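Local coordinates for protein xyloglucan-specific endo-beta-1,4-glucanase (Uncultured bacterium, PDB 4W88) that probably hydrolyses internal beta-1,4-glucosidic bonds in the backbone of the plant cell-wall polysaccharide xyloglucan, as a family 5 glycoside hydrolase, at residues 229-233 against 273-279. The protein carries 1 engineered substitution. Numbering follows the deposited sequence.
With BGC (beta-D-glucopyranose), chain C.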
ATOM      1  N   PHE A 229     -12.118  -1.593  15.192  1.00 24.47           N
ATOM      2  CA  PHE A 229     -13.554  -1.908  15.462  1.00 20.83           C
ATOM      3  C   PHE A 229     -14.560  -1.020  14.745  1.00 21.48           C
ATOM      4  O   PHE A 229     -15.756  -1.396  14.608  1.00 23.78           O
ATOM      5  CB  PHE A 229     -13.828  -1.927  16.950  1.00 21.89           C
ATOM      6  CG  PHE A 229     -13.339  -3.185  17.645  1.00 26.70           C
ATOM      7  CD1 PHE A 229     -13.317  -4.408  16.987  1.00 29.18           C
ATOM      8  CD2 PHE A 229     -13.005  -3.161  18.970  1.00 39.01           C
ATOM      9  CE1 PHE A 229     -12.876  -5.563  17.615  1.00 39.56           C
ATOM     10  CE2 PHE A 229     -12.592  -4.325  19.617  1.00 48.11           C
ATOM     11  CZ  PHE A 229     -12.537  -5.527  18.928  1.00 39.73           C
ATOM     12  N   PHE A 230     -14.111   0.146  14.288  1.00 23.85           N
ATOM     13  CA  PHE A 230     -14.951   0.954  13.421  1.00 21.24           C
ATOM     14  C   PHE A 230     -14.837   0.537  11.956  1.00 25.49           C
ATOM     15  O   PHE A 230     -15.828   0.508  11.227  1.00 23.96           O
ATOM     16  CB  PHE A 230     -14.612   2.431  13.562  1.00 23.09           C
ATOM     17  CG  PHE A 230     -15.444   3.292  12.671  1.00 20.85           C
ATOM     18  CD1 PHE A 230     -16.797   3.468  12.924  1.00 24.60           C
ATOM     19  CD2 PHE A 230     -14.904   3.912  11.592  1.00 24.08           C
ATOM     20  CE1 PHE A 230     -17.572   4.239  12.060  1.00 20.70           C
ATOM     21  CE2 PHE A 230     -15.678   4.673  10.743  1.00 23.54           C
ATOM     22  CZ  PHE A 230     -17.007   4.820  10.965  1.00 23.17           C
ATOM     23  N   THR A 231     -13.598   0.267  11.508  1.00 21.09           N
ATOM     24  CA  THR A 231     -13.346   0.100  10.080  1.00 22.36           C
ATOM     25  C   THR A 231     -13.633  -1.300   9.543  1.00 19.54           C
ATOM     26  O   THR A 231     -13.925  -1.501   8.331  1.00 22.69           O
ATOM     27  CB  THR A 231     -11.861   0.453   9.739  1.00 21.06           C
ATOM     28  OG1 THR A 231     -11.010  -0.341  10.560  1.00 21.71           O
ATOM     29  CG2 THR A 231     -11.583   1.924  10.052  1.00 20.80           C
ATOM     30  N   TYR A 232     -13.521  -2.274  10.459  1.00 21.34           N
ATOM     31  CA  TYR A 232     -13.790  -3.718  10.165  1.00 20.23           C
ATOM     32  C   TYR A 232     -15.028  -4.262  10.875  1.00 23.28           C
ATOM     33  O   TYR A 232     -15.559  -3.625  11.740  1.00 24.30           O
ATOM     34  CB  TYR A 232     -12.554  -4.582  10.515  1.00 25.05           C
ATOM     35  CG  TYR A 232     -11.443  -4.564   9.429  1.00 19.97           C
ATOM     36  CD1 TYR A 232     -10.673  -3.392   9.206  1.00 23.74           C
ATOM     37  CD2 TYR A 232     -11.220  -5.675   8.624  1.00 23.70           C
ATOM     38  CE1 TYR A 232      -9.696  -3.390   8.201  1.00 25.10           C
ATOM     39  CE2 TYR A 232     -10.263  -5.672   7.638  1.00 26.98           C
ATOM     40  CZ  TYR A 232      -9.537  -4.551   7.444  1.00 22.14           C
ATOM     41  OH  TYR A 232      -8.578  -4.585   6.448  1.00 25.52           O
ATOM     42  N   VAL A 233     -15.509  -5.392  10.424  1.00 28.15           N
ATOM     43  CA  VAL A 233     -16.592  -6.117  11.083  1.00 27.73           C
ATOM     44  C   VAL A 233     -15.977  -7.255  11.909  1.00 31.43           C
ATOM     45  O   VAL A 233     -15.186  -8.024  11.371  1.00 32.69           O
ATOM     46  CB  VAL A 233     -17.585  -6.703  10.084  1.00 35.89           C
ATOM     47  CG1 VAL A 233     -18.744  -7.420  10.828  1.00 34.45           C
ATOM     48  CG2 VAL A 233     -18.114  -5.617   9.198  1.00 31.17           C
ATOM     49  N   GLY A 273      -9.089   2.991   5.288  1.00 16.83           N
ATOM     50  CA  GLY A 273     -10.464   3.007   4.786  1.00 19.06           C
ATOM     51  C   GLY A 273     -11.408   2.450   5.848  1.00 16.73           C
ATOM     52  O   GLY A 273     -10.958   2.000   6.904  1.00 19.94           O
ATOM     53  N   ALA A 274     -12.725   2.510   5.596  1.00 19.49           N
ATOM     54  CA  ALA A 274     -13.719   1.992   6.515  1.00 19.57           C
ATOM     55  C   ALA A 274     -14.759   1.215   5.736  1.00 18.35           C
ATOM     56  O   ALA A 274     -15.259   1.683   4.764  1.00 20.77           O
ATOM     57  CB  ALA A 274     -14.349   3.180   7.212  1.00 21.93           C
ATOM     58  N   GLN A 275     -15.052   0.010   6.170  1.00 19.96           N
ATOM     59  CA  GLN A 275     -16.050  -0.759   5.511  1.00 21.38           C
ATOM     60  C   GLN A 275     -17.418  -0.094   5.696  1.00 21.79           C
ATOM     61  O   GLN A 275     -17.740   0.477   6.753  1.00 22.71           O
ATOM     62  CB  GLN A 275     -16.105  -2.207   6.037  1.00 21.40           C
ATOM     63  CG  GLN A 275     -14.876  -3.006   5.687  1.00 20.69           C
ATOM     64  CD  GLN A 275     -14.831  -4.383   6.305  1.00 23.54           C
ATOM     65  OE1 GLN A 275     -15.850  -5.082   6.407  1.00 25.66           O
ATOM     66  NE2 GLN A 275     -13.635  -4.793   6.720  1.00 22.33           N
ATOM     67  N   PHE A 276     -18.156  -0.098   4.605  1.00 18.68           N
ATOM     68  CA  PHE A 276     -19.486   0.483   4.559  1.00 20.74           C
ATOM     69  C   PHE A 276     -20.472  -0.330   5.375  1.00 23.06           C
ATOM     70  O   PHE A 276     -20.686  -1.509   5.086  1.00 24.11           O
ATOM     71  CB  PHE A 276     -20.060   0.685   3.136  1.00 23.29           C
ATOM     72  CG  PHE A 276     -21.379   1.399   3.138  1.00 21.85           C
ATOM     73  CD1 PHE A 276     -21.424   2.750   3.561  1.00 24.24           C
ATOM     74  CD2 PHE A 276     -22.546   0.788   2.708  1.00 23.23           C
ATOM     75  CE1 PHE A 276     -22.624   3.445   3.617  1.00 25.80           C
ATOM     76  CE2 PHE A 276     -23.756   1.508   2.719  1.00 27.15           C
ATOM     77  CZ  PHE A 276     -23.779   2.829   3.172  1.00 27.76           C
ATOM     78  N   LYS A 277     -21.054   0.307   6.388  1.00 23.32           N
ATOM     79  CA  LYS A 277     -21.978  -0.374   7.342  1.00 22.37           C
ATOM     80  C   LYS A 277     -23.297   0.404   7.459  1.00 21.80           C
ATOM     81  O   LYS A 277     -23.806   0.624   8.557  1.00 26.91           O
ATOM     82  CB  LYS A 277     -21.324  -0.440   8.732  1.00 23.59           C
ATOM     83  CG  LYS A 277     -20.002  -1.179   8.876  1.00 23.80           C
ATOM     84  CD  LYS A 277     -19.355  -0.926  10.221  1.00 27.00           C
ATOM     85  CE  LYS A 277     -18.030  -1.686  10.285  1.00 25.82           C
ATOM     86  NZ  LYS A 277     -17.562  -1.716  11.709  1.00 23.69           N
ATOM     87  N   GLU A 278     -23.796   0.863   6.284  1.00 23.13           N
ATOM     88  CA  GLU A 278     -25.038   1.662   6.165  1.00 22.85           C
ATOM     89  C   GLU A 278     -24.938   2.854   7.100  1.00 24.45           C
ATOM     90  O   GLU A 278     -25.893   3.196   7.819  1.00 27.00           O
ATOM     91  CB  GLU A 278     -26.302   0.856   6.398  1.00 30.51           C
ATOM     92  CG  GLU A 278     -26.275  -0.410   5.619  1.00 35.93           C
ATOM     93  CD  GLU A 278     -27.353  -0.640   4.742  1.00 46.76           C
ATOM     94  OE1 GLU A 278     -27.123  -0.285   3.573  1.00 62.56           O
ATOM     95  OE2 GLU A 278     -28.366  -1.200   5.251  1.00 56.22           O
ATOM     96  N   ASN A 279     -23.778   3.493   7.057  1.00 23.26           N
ATOM     97  CA  ASN A 279     -23.383   4.453   8.053  1.00 24.64           C
ATOM     98  C   ASN A 279     -22.604   5.602   7.420  1.00 21.64           C
ATOM     99  O   ASN A 279     -21.545   6.022   7.934  1.00 23.18           O
ATOM    100  CB  ASN A 279     -22.543   3.799   9.154  1.00 21.09           C
ATOM    101  CG  ASN A 279     -21.212   3.243   8.649  1.00 20.20           C
ATOM    102  OD1 ASN A 279     -21.077   2.865   7.486  1.00 22.22           O
ATOM    103  ND2 ASN A 279     -20.226   3.226   9.539  1.00 19.47           N
TER
HETATM  104  C2  BGC C   4      -6.518  -7.052   8.648  1.00 42.17           C
HETATM  105  C3  BGC C   4      -5.730  -6.639   7.395  1.00 37.19           C
HETATM  106  C4  BGC C   4      -5.318  -5.207   7.443  1.00 44.55           C
HETATM  107  C5  BGC C   4      -4.751  -5.191   8.920  1.00 41.69           C
HETATM  108  C6  BGC C   4      -4.343  -3.776   9.080  1.00 51.07           C
HETATM  109  C1  BGC C   4      -5.859  -7.088   9.980  1.00 33.51           C
HETATM  110  O2  BGC C   4      -6.664  -8.382   8.465  1.00 46.23           O
HETATM  111  O3  BGC C   4      -6.604  -6.851   6.313  1.00 47.55           O
HETATM  112  O4  BGC C   4      -4.689  -4.783   6.125  1.00 32.00           O
HETATM  113  O5  BGC C   4      -5.632  -5.785  10.025  1.00 34.93           O
HETATM  114  O6  BGC C   4      -3.569  -3.444  10.204  1.00 46.30           O
HETATM  115  O   HOH W   1     -17.609   1.784   9.163  1.00 22.95           O
HETATM  116  O   HOH W   2     -14.345  -7.251   8.283  1.00 26.91           O
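Polar, largely backbone-directed packing at the C-terminal, substrate-binding end of a TIM barrel joins the end of helix 228-231 and the residues just after it to the loop between strand 267-272 and helix 280-295. The hydrogen bonds concentrate at the helix end, where three successive carbonyls find donors in 273-279. Lys277, extended with chi2 to chi4 all t, brings NZ to Phe230 O (2.9 Å) and Tyr232 O (2.8 Å), and Tyr238 O accepts from the same ammonium group. Gln275 N donates to Thr231 O at 2.9 Å and 164°. Water 1 links Phe230 O (3.0 Å) to Gln275 O (2.7 Å) and Asn279 ND2 (3.0 Å). Gln275 also lays NE2 over one face of the Tyr232 ring, 3.2 Å from CD2, while Tyr232 OH lies 3.0 Å from O3 of the bound glucose. Phe230 CE2 meets Ala274 CB, and Val233 CG2 meets Lys277 CE, both at 4.1 Å. Carbonyls at and just past the helix end are thus satisfied by lysine and amide donors, which probably helps position Tyr232 in the glycan pocket.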